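Local coordinates for protein phospholipase C beta (Meleagris gallopavo, PDB 1JAD) that belongs to the phospholipase C beta family and is represented here by its C-terminal region, a long, mostly helical coiled-coil-like fold that pairs into a dimer, at residues Glu115-Arg118 / Glu119-Ala123; Gln194-Leu197 / Glu198-Ala202. All coordinates share one frame; numbering follows the deposited sequence.

Contact 1 of 2, residues Glu115-Arg118 / Glu119-Ala123; sequences ELAR and EKQIA
Ala-117 and Gln-121 meet one turn apart on the long alpha-helix 75-155. The whole stretch is alpha-helix, and backbone bonds from residue i+4 to residue i hold it. Four of them run from 119-123 back to 115-118. The straightest is Gln-121 N to Ala-117 O, at 2.8 Å and 178°. Its donor lies almost in line with the C=O bond. Glu-119 N reaches Glu-115 O at 3.1 Å, and Lys-120 N reaches Leu-116 O at 3.2 Å. Ile-122 N to Arg-118 O is more bent, at 143°, with the donor tilted from the carbonyl plane.

Side-chain carbons also lie against the carbonyl oxygens of the turn before. Lys-120 lays its CG beside Leu-116 O at 3.6 Å, while its amine end leads away. Ile-122 brings CG1 to 3.2 Å from Arg-118 O.

Charged groups play little part across this turn. The carboxylates of Glu-115 and Glu-119 stay well apart, and Glu-115 OE2 is held by a salt bridge from Lys-112. Outside the turn, Leu-116 and Lys-120 pack on Met-27, and Arg-118 packs on Thr-114 of the second subunit.

In Gln-121, CG sits anti to the carbonyl carbon (chi1 -59°) and the chain then runs extended. This lays CG against Ala-117 O at 3.1 Å and brings OE1 to 3.8 Å from Ala-117 CB.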
loop_
_atom_site.group_PDB
_atom_site.type_symbol
_atom_site.label_atom_id
_atom_site.label_comp_id
_atom_site.label_asym_id
_atom_site.label_seq_id
_atom_site.Cartn_x
_atom_site.Cartn_y
_atom_site.Cartn_z
ATOM N N GLU A 115 -5.249 3.210 -5.253
ATOM C CA GLU A 115 -4.899 2.589 -6.521
ATOM C C GLU A 115 -3.952 3.512 -7.278
ATOM O O GLU A 115 -2.782 3.190 -7.482
ATOM C CB GLU A 115 -6.163 2.346 -7.359
ATOM C CG GLU A 115 -5.897 2.120 -8.851
ATOM C CD GLU A 115 -7.168 1.952 -9.677
ATOM O OE1 GLU A 115 -7.073 2.014 -10.922
ATOM O OE2 GLU A 115 -8.258 1.750 -9.090
ATOM N N LEU A 116 -4.474 4.665 -7.689
ATOM C CA LEU A 116 -3.701 5.658 -8.438
ATOM C C LEU A 116 -2.329 5.896 -7.795
ATOM O O LEU A 116 -1.293 5.784 -8.456
ATOM C CB LEU A 116 -4.488 6.971 -8.510
ATOM C CG LEU A 116 -5.931 6.865 -9.027
ATOM C CD1 LEU A 116 -6.636 8.215 -8.886
ATOM C CD2 LEU A 116 -5.935 6.389 -10.470
ATOM N N ALA A 117 -2.332 6.222 -6.504
ATOM C CA ALA A 117 -1.099 6.461 -5.763
ATOM C C ALA A 117 -0.155 5.278 -5.945
ATOM O O ALA A 117 0.983 5.437 -6.390
ATOM C CB ALA A 117 -1.407 6.654 -4.285
ATOM N N ARG A 118 -0.641 4.094 -5.593
ATOM C CA ARG A 118 0.137 2.867 -5.724
ATOM C C ARG A 118 0.882 2.773 -7.050
ATOM O O ARG A 118 2.062 2.435 -7.080
ATOM C CB ARG A 118 -0.776 1.645 -5.594
ATOM C CG ARG A 118 -0.691 0.896 -4.269
ATOM C CD ARG A 118 0.669 0.237 -4.068
ATOM N NE ARG A 118 0.665 -0.704 -2.948
ATOM C CZ ARG A 118 0.318 -0.393 -1.699
ATOM N NH1 ARG A 118 -0.063 0.845 -1.392
ATOM N NH2 ARG A 118 0.353 -1.326 -0.752
ATOM N N GLU A 119 0.193 3.071 -8.146
ATOM C CA GLU A 119 0.812 2.973 -9.462
ATOM C C GLU A 119 1.964 3.949 -9.656
ATOM O O GLU A 119 3.030 3.582 -10.156
ATOM C CB GLU A 119 -0.238 3.181 -10.553
ATOM C CG GLU A 119 0.315 3.064 -11.957
ATOM C CD GLU A 119 -0.755 3.236 -13.009
ATOM O OE1 GLU A 119 -1.471 4.260 -12.959
ATOM O OE2 GLU A 119 -0.875 2.355 -13.888
ATOM N N LYS A 120 1.748 5.196 -9.262
ATOM C CA LYS A 120 2.778 6.209 -9.398
ATOM C C LYS A 120 3.958 5.895 -8.489
ATOM O O LYS A 120 5.108 5.938 -8.914
ATOM C CB LYS A 120 2.189 7.585 -9.083
ATOM C CG LYS A 120 1.094 7.977 -10.070
ATOM C CD LYS A 120 0.597 9.395 -9.874
ATOM C CE LYS A 120 -0.350 9.770 -11.003
ATOM N NZ LYS A 120 0.293 9.584 -12.345
ATOM N N GLN A 121 3.661 5.547 -7.245
ATOM C CA GLN A 121 4.696 5.230 -6.277
ATOM C C GLN A 121 5.601 4.094 -6.738
ATOM O O GLN A 121 6.801 4.072 -6.426
ATOM C CB GLN A 121 4.048 4.920 -4.932
ATOM C CG GLN A 121 3.230 6.098 -4.424
ATOM C CD GLN A 121 2.540 5.830 -3.113
ATOM O OE1 GLN A 121 1.935 6.728 -2.524
ATOM N NE2 GLN A 121 2.620 4.592 -2.641
ATOM N N ILE A 122 5.033 3.156 -7.490
ATOM C CA ILE A 122 5.827 2.054 -8.012
ATOM C C ILE A 122 6.744 2.600 -9.098
ATOM O O ILE A 122 7.921 2.234 -9.173
ATOM C CB ILE A 122 4.939 0.939 -8.607
ATOM C CG1 ILE A 122 4.272 0.146 -7.479
ATOM C CG2 ILE A 122 5.773 0.014 -9.489
ATOM C CD1 ILE A 122 5.263 -0.600 -6.586
ATOM N N ALA A 123 6.204 3.490 -9.926
ATOM C CA ALA A 123 6.975 4.080 -11.008
ATOM C C ALA A 123 8.104 4.939 -10.459
ATOM O O ALA A 123 9.178 5.000 -11.041
ATOM C CB ALA A 123 6.075 4.908 -11.890
#

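Contact 2 of 2, residues Gln194-Leu197 / Glu198-Ala202; sequences QQKL and EEKQA
Glu-198 folds back over the preceding turn of helix 161-245 and meets Gln-194. Its CB lies 3.6 Å from Gln-194 O. The next carbon, CG, comes closer to that same oxygen, at 3.0 Å. Here CG stands anti to the carbonyl carbon (chi1 -52°), and this turns the chain back toward Gln-194. CD packs on Gln-194 CG at 3.7 Å. At the tip, OE2 lies beside the amide of Gln-194, and the carboxylate and amide planes are nearly perpendicular, 82° apart. OE1 stays farther off, 4.0 Å from Gln-194 O. Gln-194 O takes the backbone N-H of Glu-198 at 2.8 Å.

A charged pair lies elsewhere round the helix. Lys-196 NZ forms a salt bridge with Glu-199 OE1 at 3.0 Å, meeting that oxygen nearly along its C-O axis. The lysine chain bends at chi2 and chi4 to bring its amine there. Lys-200 crosses the same lysine, with its CE 4.1 Å from Lys-196 CD.

Leu-197 packs on Leu-125 and Pro-16. Glu-198 packs on Gln-209 of the second subunit. Gln-195, Lys-196 and Glu-199 are exposed on one side, and Gln-194, Leu-197 and Gln-201 are buried facing helix 75-155, as in an amphipathic helix of an antiparallel pair.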
loop_
_atom_site.group_PDB
_atom_site.type_symbol
_atom_site.label_atom_id
_atom_site.label_comp_id
_atom_site.label_asym_id
_atom_site.label_seq_id
_atom_site.Cartn_x
_atom_site.Cartn_y
_atom_site.Cartn_z
ATOM N N GLN A 194 15.857 6.269 -1.318
ATOM C CA GLN A 194 14.706 5.367 -1.332
ATOM C C GLN A 194 13.950 5.424 -0.011
ATOM O O GLN A 194 12.722 5.474 0.022
ATOM C CB GLN A 194 15.135 3.928 -1.650
ATOM C CG GLN A 194 13.986 2.945 -1.512
ATOM C CD GLN A 194 14.337 1.512 -1.888
ATOM O OE1 GLN A 194 13.626 0.588 -1.512
ATOM N NE2 GLN A 194 15.404 1.322 -2.646
ATOM N N GLN A 195 14.695 5.445 1.085
ATOM C CA GLN A 195 14.108 5.517 2.407
ATOM C C GLN A 195 13.219 6.750 2.558
ATOM O O GLN A 195 12.093 6.667 3.057
ATOM C CB GLN A 195 15.240 5.513 3.438
ATOM C CG GLN A 195 14.861 5.921 4.852
ATOM C CD GLN A 195 14.728 7.433 4.995
ATOM O OE1 GLN A 195 15.706 8.179 4.822
ATOM N NE2 GLN A 195 13.515 7.895 5.293
ATOM N N LYS A 196 13.717 7.896 2.117
ATOM C CA LYS A 196 12.972 9.144 2.228
ATOM C C LYS A 196 11.729 9.057 1.332
ATOM O O LYS A 196 10.637 9.492 1.705
ATOM C CB LYS A 196 13.862 10.311 1.777
ATOM C CG LYS A 196 13.594 11.658 2.458
ATOM C CD LYS A 196 12.171 12.167 2.307
ATOM C CE LYS A 196 11.980 13.476 3.094
ATOM N NZ LYS A 196 12.302 13.348 4.563
ATOM N N LEU A 197 11.913 8.482 0.150
ATOM C CA LEU A 197 10.832 8.331 -0.817
ATOM C C LEU A 197 9.696 7.470 -0.265
ATOM O O LEU A 197 8.522 7.836 -0.344
ATOM C CB LEU A 197 11.392 7.712 -2.105
ATOM C CG LEU A 197 10.469 7.583 -3.318
ATOM C CD1 LEU A 197 11.256 7.182 -4.551
ATOM C CD2 LEU A 197 9.408 6.560 -3.019
ATOM N N GLU A 198 10.043 6.321 0.294
ATOM C CA GLU A 198 9.030 5.431 0.839
ATOM C C GLU A 198 8.353 6.127 1.997
ATOM O O GLU A 198 7.183 5.894 2.299
ATOM C CB GLU A 198 9.671 4.122 1.306
ATOM C CG GLU A 198 10.532 3.479 0.251
ATOM C CD GLU A 198 11.054 2.126 0.661
ATOM O OE1 GLU A 198 11.606 2.012 1.776
ATOM O OE2 GLU A 198 10.925 1.172 -0.144
ATOM N N GLU A 199 9.095 7.013 2.635
ATOM C CA GLU A 199 8.579 7.754 3.773
ATOM C C GLU A 199 7.447 8.696 3.354
ATOM O O GLU A 199 6.428 8.783 4.024
ATOM C CB GLU A 199 9.721 8.534 4.405
ATOM C CG GLU A 199 9.421 9.099 5.761
ATOM C CD GLU A 199 10.620 9.826 6.331
ATOM O OE1 GLU A 199 10.954 10.919 5.819
ATOM O OE2 GLU A 199 11.243 9.291 7.272
ATOM N N LYS A 200 7.626 9.403 2.247
ATOM C CA LYS A 200 6.597 10.315 1.769
ATOM C C LYS A 200 5.350 9.517 1.424
ATOM O O LYS A 200 4.248 9.837 1.866
ATOM C CB LYS A 200 7.090 11.073 0.535
ATOM C CG LYS A 200 8.109 12.158 0.842
ATOM C CD LYS A 200 8.576 12.819 -0.429
ATOM C CE LYS A 200 9.480 13.997 -0.127
ATOM N NZ LYS A 200 8.724 15.046 0.615
ATOM N N GLN A 201 5.539 8.457 0.648
ATOM C CA GLN A 201 4.439 7.594 0.262
ATOM C C GLN A 201 3.640 7.163 1.487
ATOM O O GLN A 201 2.403 7.163 1.458
ATOM C CB GLN A 201 5.004 6.404 -0.512
ATOM C CG GLN A 201 5.635 6.887 -1.805
ATOM C CD GLN A 201 6.489 5.863 -2.512
ATOM O OE1 GLN A 201 6.858 6.054 -3.679
ATOM N NE2 GLN A 201 6.843 4.788 -1.813
ATOM N N ALA A 202 4.332 6.835 2.578
ATOM C CA ALA A 202 3.629 6.419 3.791
ATOM C C ALA A 202 2.781 7.571 4.311
ATOM O O ALA A 202 1.614 7.385 4.692
ATOM C CB ALA A 202 4.611 5.973 4.853
#

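In the fold
Contact 1 lies on helix 75-155 and contact 2 on helix 161-245, the next helix in the chain. The two helices pack antiparallel, so contacts distant in sequence come together with centres about 13 Å apart. They touch directly through Gln-121 and Gln-201. These two chains lie alongside each other and point opposite ways, with Gln-201 OE1 as modelled 3.3 Å from Gln-121 CB, a packing contact. Thr-18, in the N-terminal loop, borders both glutamines. Contact 1 is about 11 Å from the centre of the chain and contact 2 about 17 Å, measured between centres. Both contacts also border the second subunit, contact 2 through three residues and contact 1 through one.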